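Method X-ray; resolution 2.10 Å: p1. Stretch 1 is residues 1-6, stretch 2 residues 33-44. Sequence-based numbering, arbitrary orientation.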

# COMPACT_ATOMS: atom_id res chain seq x y z
N MET A 1 -0.60 3.87 8.48
CA MET A 1 -1.57 3.87 7.33
C MET A 1 -1.87 5.31 6.97
O MET A 1 -2.63 5.95 7.68
N THR A 2 -1.23 5.84 5.92
CA THR A 2 -1.45 7.22 5.52
C THR A 2 -1.86 7.22 4.04
O THR A 2 -1.25 6.54 3.23
N ARG A 3 -2.92 7.95 3.71
CA ARG A 3 -3.39 8.07 2.33
C ARG A 3 -2.54 9.12 1.60
O ARG A 3 -2.30 10.21 2.13
N LEU A 4 -2.02 8.77 0.44
CA LEU A 4 -1.41 9.79 -0.45
C LEU A 4 -2.31 9.96 -1.68
O LEU A 4 -2.48 9.03 -2.46
N GLU A 5 -2.90 11.14 -1.82
CA GLU A 5 -3.74 11.49 -2.93
C GLU A 5 -2.93 11.97 -4.13
O GLU A 5 -1.97 12.73 -3.97
N VAL A 6 -3.34 11.54 -5.31
CA VAL A 6 -2.70 11.93 -6.56
C VAL A 6 -3.75 12.52 -7.50
O VAL A 6 -4.75 11.87 -7.80
N SER A 33 3.04 3.45 4.78
CA SER A 33 3.25 3.23 6.19
C SER A 33 3.92 4.41 6.83
O SER A 33 4.24 5.42 6.18
N GLN A 34 4.17 4.24 8.12
CA GLN A 34 4.78 5.27 8.96
C GLN A 34 6.19 5.63 8.52
O GLN A 34 6.63 6.75 8.71
N THR A 35 6.90 4.66 7.93
CA THR A 35 8.23 4.90 7.40
C THR A 35 8.29 6.18 6.55
O THR A 35 9.28 6.91 6.60
N TRP A 36 7.21 6.50 5.84
CA TRP A 36 7.22 7.57 4.83
C TRP A 36 6.40 8.79 5.23
O TRP A 36 6.13 9.67 4.39
N ASP A 37 6.01 8.85 6.51
CA ASP A 37 5.43 10.06 7.11
C ASP A 37 6.51 11.10 7.42
O ASP A 37 6.93 11.25 8.57
N VAL A 38 6.98 11.78 6.39
CA VAL A 38 8.01 12.80 6.51
C VAL A 38 7.58 13.97 5.65
O VAL A 38 6.77 13.77 4.75
N ASP A 39 8.12 15.17 5.92
CA ASP A 39 7.63 16.43 5.30
C ASP A 39 7.71 16.44 3.78
O ASP A 39 6.85 17.01 3.13
N SER A 40 8.75 15.83 3.22
CA SER A 40 9.00 15.88 1.77
C SER A 40 8.09 14.94 0.95
O SER A 40 8.14 14.97 -0.27
N VAL A 41 7.28 14.11 1.61
CA VAL A 41 6.28 13.30 0.91
C VAL A 41 4.96 14.04 0.90
O VAL A 41 4.31 14.15 1.93
N ARG A 42 4.56 14.56 -0.24
CA ARG A 42 3.34 15.36 -0.32
C ARG A 42 2.53 14.90 -1.50
O ARG A 42 3.09 14.45 -2.50
N ASP A 43 1.22 15.07 -1.38
CA ASP A 43 0.27 14.69 -2.44
C ASP A 43 0.68 15.33 -3.77
O ASP A 43 0.75 16.53 -3.85
N PRO A 44 1.01 14.51 -4.78
CA PRO A 44 1.40 15.08 -6.06
C PRO A 44 0.24 15.44 -6.97
O PRO A 44 -0.86 14.87 -6.87

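The contact joins the part of a strand formed by residues 2 to 6 to an irregular stretch that meets it near both ends and bows away between. The backbones come close at Met1 and Ser33, with CA atoms 5.0 Å apart, and again at Glu5 and Val6 beside Asp43 and Pro44; between these points the second stretch swings out through a type I turn from Val38 to Val41. At the first end Gln34, chi1 m and chi2 p, brings Gln34 NE2 to 3.3 Å from Met1 N. The side chains must therefore do two jobs: bridge the gap where the chain bows out, and fit snugly where it returns.

Leu4 and Pro44 do much of the filling. The CA-to-CB bond of Leu4 points sideways, but chi1 in t carries the branched end nearer to the second stretch, while chi2, at 92°, lies between wells. Both methyls face the returning chain from the same side. Leu4 CD1 touches Val41 CG1 (4.0 Å) and the C of Arg42 (3.8 Å) and also lies 4.2 Å from Pro44 CD, which Leu4 CD2 approaches more closely (3.9 Å). Val41, also t, points toward the strand and supplies the bump that meets Leu4 CD1.

Pro44 is the compact, puckered piece of the fit, with the largest area covered in this contact. Its ring is C-gamma endo, and Pro44 CG lies 3.9 Å from Val6 CG2, whose chi1 is t, so the ring touches both buried aliphatic residues of the strand. The strand's backbone takes part as well: Pro44 CD approaches Glu5 O to 3.3 Å, and Val6 CA makes a CA-H...O contact with Pro44 O at 3.5 Å.

Two aspartates, both with chi1 in m, reach across from sideways-pointing CB atoms. Asp37 OD1 accepts a 2.7 Å hydrogen bond from Thr2 OG1; the CA-to-CB bond of Thr2, chi1 m, points toward the second stretch, so a short side chain and a reaching one together span the gap. Asp43 OD1 instead accepts a hydrogen bond from Glu5 N, 2.9 Å long with an angle of 137° at the hydrogen, so a side chain engages the strand's backbone. Asp43 OD1 also lies 3.4 Å from Leu4 CD1, placing the polar contact directly beside the apolar one.

Arg3 and Arg42 point away, and Glu5, despite Glu5 CB lying 3.9 Å from Asp43 CG, leads its carboxylate away. The rules are legible: a forked leucine for the hollow, a proline ring for the close approach, and aspartates for the polar bridges.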

# COMPACT_ATOMS: atom_id res chain seq x y z
CB MET A 1 -2.87 3.17 7.73
CG MET A 1 -3.77 2.82 6.56
SD MET A 1 -2.77 1.91 5.37
CE MET A 1 -2.73 0.29 6.13
CB THR A 2 -0.18 8.09 5.67
OG1 THR A 2 0.34 7.99 7.01
CG2 THR A 2 -0.45 9.58 5.32
CB ARG A 3 -4.84 8.50 2.32
CG ARG A 3 -5.51 8.49 0.96
CD ARG A 3 -6.80 9.30 1.03
NE ARG A 3 -7.79 8.75 1.97
CZ ARG A 3 -8.91 8.10 1.63
NH1 ARG A 3 -9.23 7.86 0.35
NH2 ARG A 3 -9.75 7.68 2.58
CB LEU A 4 -0.04 9.35 -0.91
CG LEU A 4 0.66 10.39 -1.77
CD1 LEU A 4 1.50 11.30 -0.89
CD2 LEU A 4 1.51 9.72 -2.81
CB GLU A 5 -4.71 12.62 -2.53
CG GLU A 5 -5.59 12.28 -1.34
CD GLU A 5 -6.91 13.07 -1.31
OE1 GLU A 5 -7.05 14.08 -2.04
OE2 GLU A 5 -7.81 12.67 -0.53
CB VAL A 6 -2.10 10.72 -7.27
CG1 VAL A 6 -1.42 11.15 -8.55
CG2 VAL A 6 -1.13 10.00 -6.34
CB SER A 33 4.11 1.96 6.39
OG SER A 33 5.46 2.22 6.01
CB GLN A 34 4.80 4.78 10.42
CG GLN A 34 3.41 4.60 11.04
CD GLN A 34 2.59 3.35 10.62
OE1 GLN A 34 3.05 2.43 9.92
NE2 GLN A 34 1.33 3.34 11.08
CB THR A 35 8.74 3.65 6.69
OG1 THR A 35 8.72 2.59 7.63
CG2 THR A 35 10.15 3.80 6.11
CB TRP A 36 6.76 6.99 3.50
CG TRP A 36 7.48 5.76 3.17
CD1 TRP A 36 7.00 4.50 3.25
CD2 TRP A 36 8.85 5.65 2.80
NE1 TRP A 36 7.96 3.62 2.91
CE2 TRP A 36 9.12 4.29 2.63
CE3 TRP A 36 9.88 6.58 2.58
CZ2 TRP A 36 10.36 3.82 2.26
CZ3 TRP A 36 11.11 6.10 2.20
CH2 TRP A 36 11.34 4.75 2.05
CB ASP A 37 4.70 9.72 8.41
CG ASP A 37 3.42 8.93 8.18
OD1 ASP A 37 2.75 9.16 7.14
OD2 ASP A 37 3.09 8.08 9.03
CB VAL A 38 9.39 12.26 6.06
CG1 VAL A 38 9.86 11.16 6.98
CG2 VAL A 38 9.34 11.76 4.62
CB ASP A 39 8.44 17.66 5.79
CG ASP A 39 7.98 18.17 7.14
OD1 ASP A 39 7.49 17.38 7.98
OD2 ASP A 39 8.12 19.39 7.37
CB SER A 40 10.47 15.55 1.49
OG SER A 40 10.88 14.41 2.26
CB VAL A 41 6.16 11.92 1.59
CG1 VAL A 41 4.98 11.11 1.10
CG2 VAL A 41 7.45 11.15 1.33
CB ARG A 42 3.67 16.85 -0.50
CG ARG A 42 4.45 17.43 0.67
CD ARG A 42 5.11 18.76 0.37
NE ARG A 42 5.59 19.32 1.62
CZ ARG A 42 4.82 19.87 2.57
NH1 ARG A 42 3.50 19.99 2.41
NH2 ARG A 42 5.38 20.32 3.69
CB ASP A 43 -1.15 15.14 -2.08
CG ASP A 43 -1.70 14.42 -0.87
OD1 ASP A 43 -1.27 13.28 -0.61
OD2 ASP A 43 -2.57 14.98 -0.20
CB PRO A 44 2.16 13.96 -6.73
CG PRO A 44 1.60 12.73 -6.15
CD PRO A 44 1.23 13.07 -4.74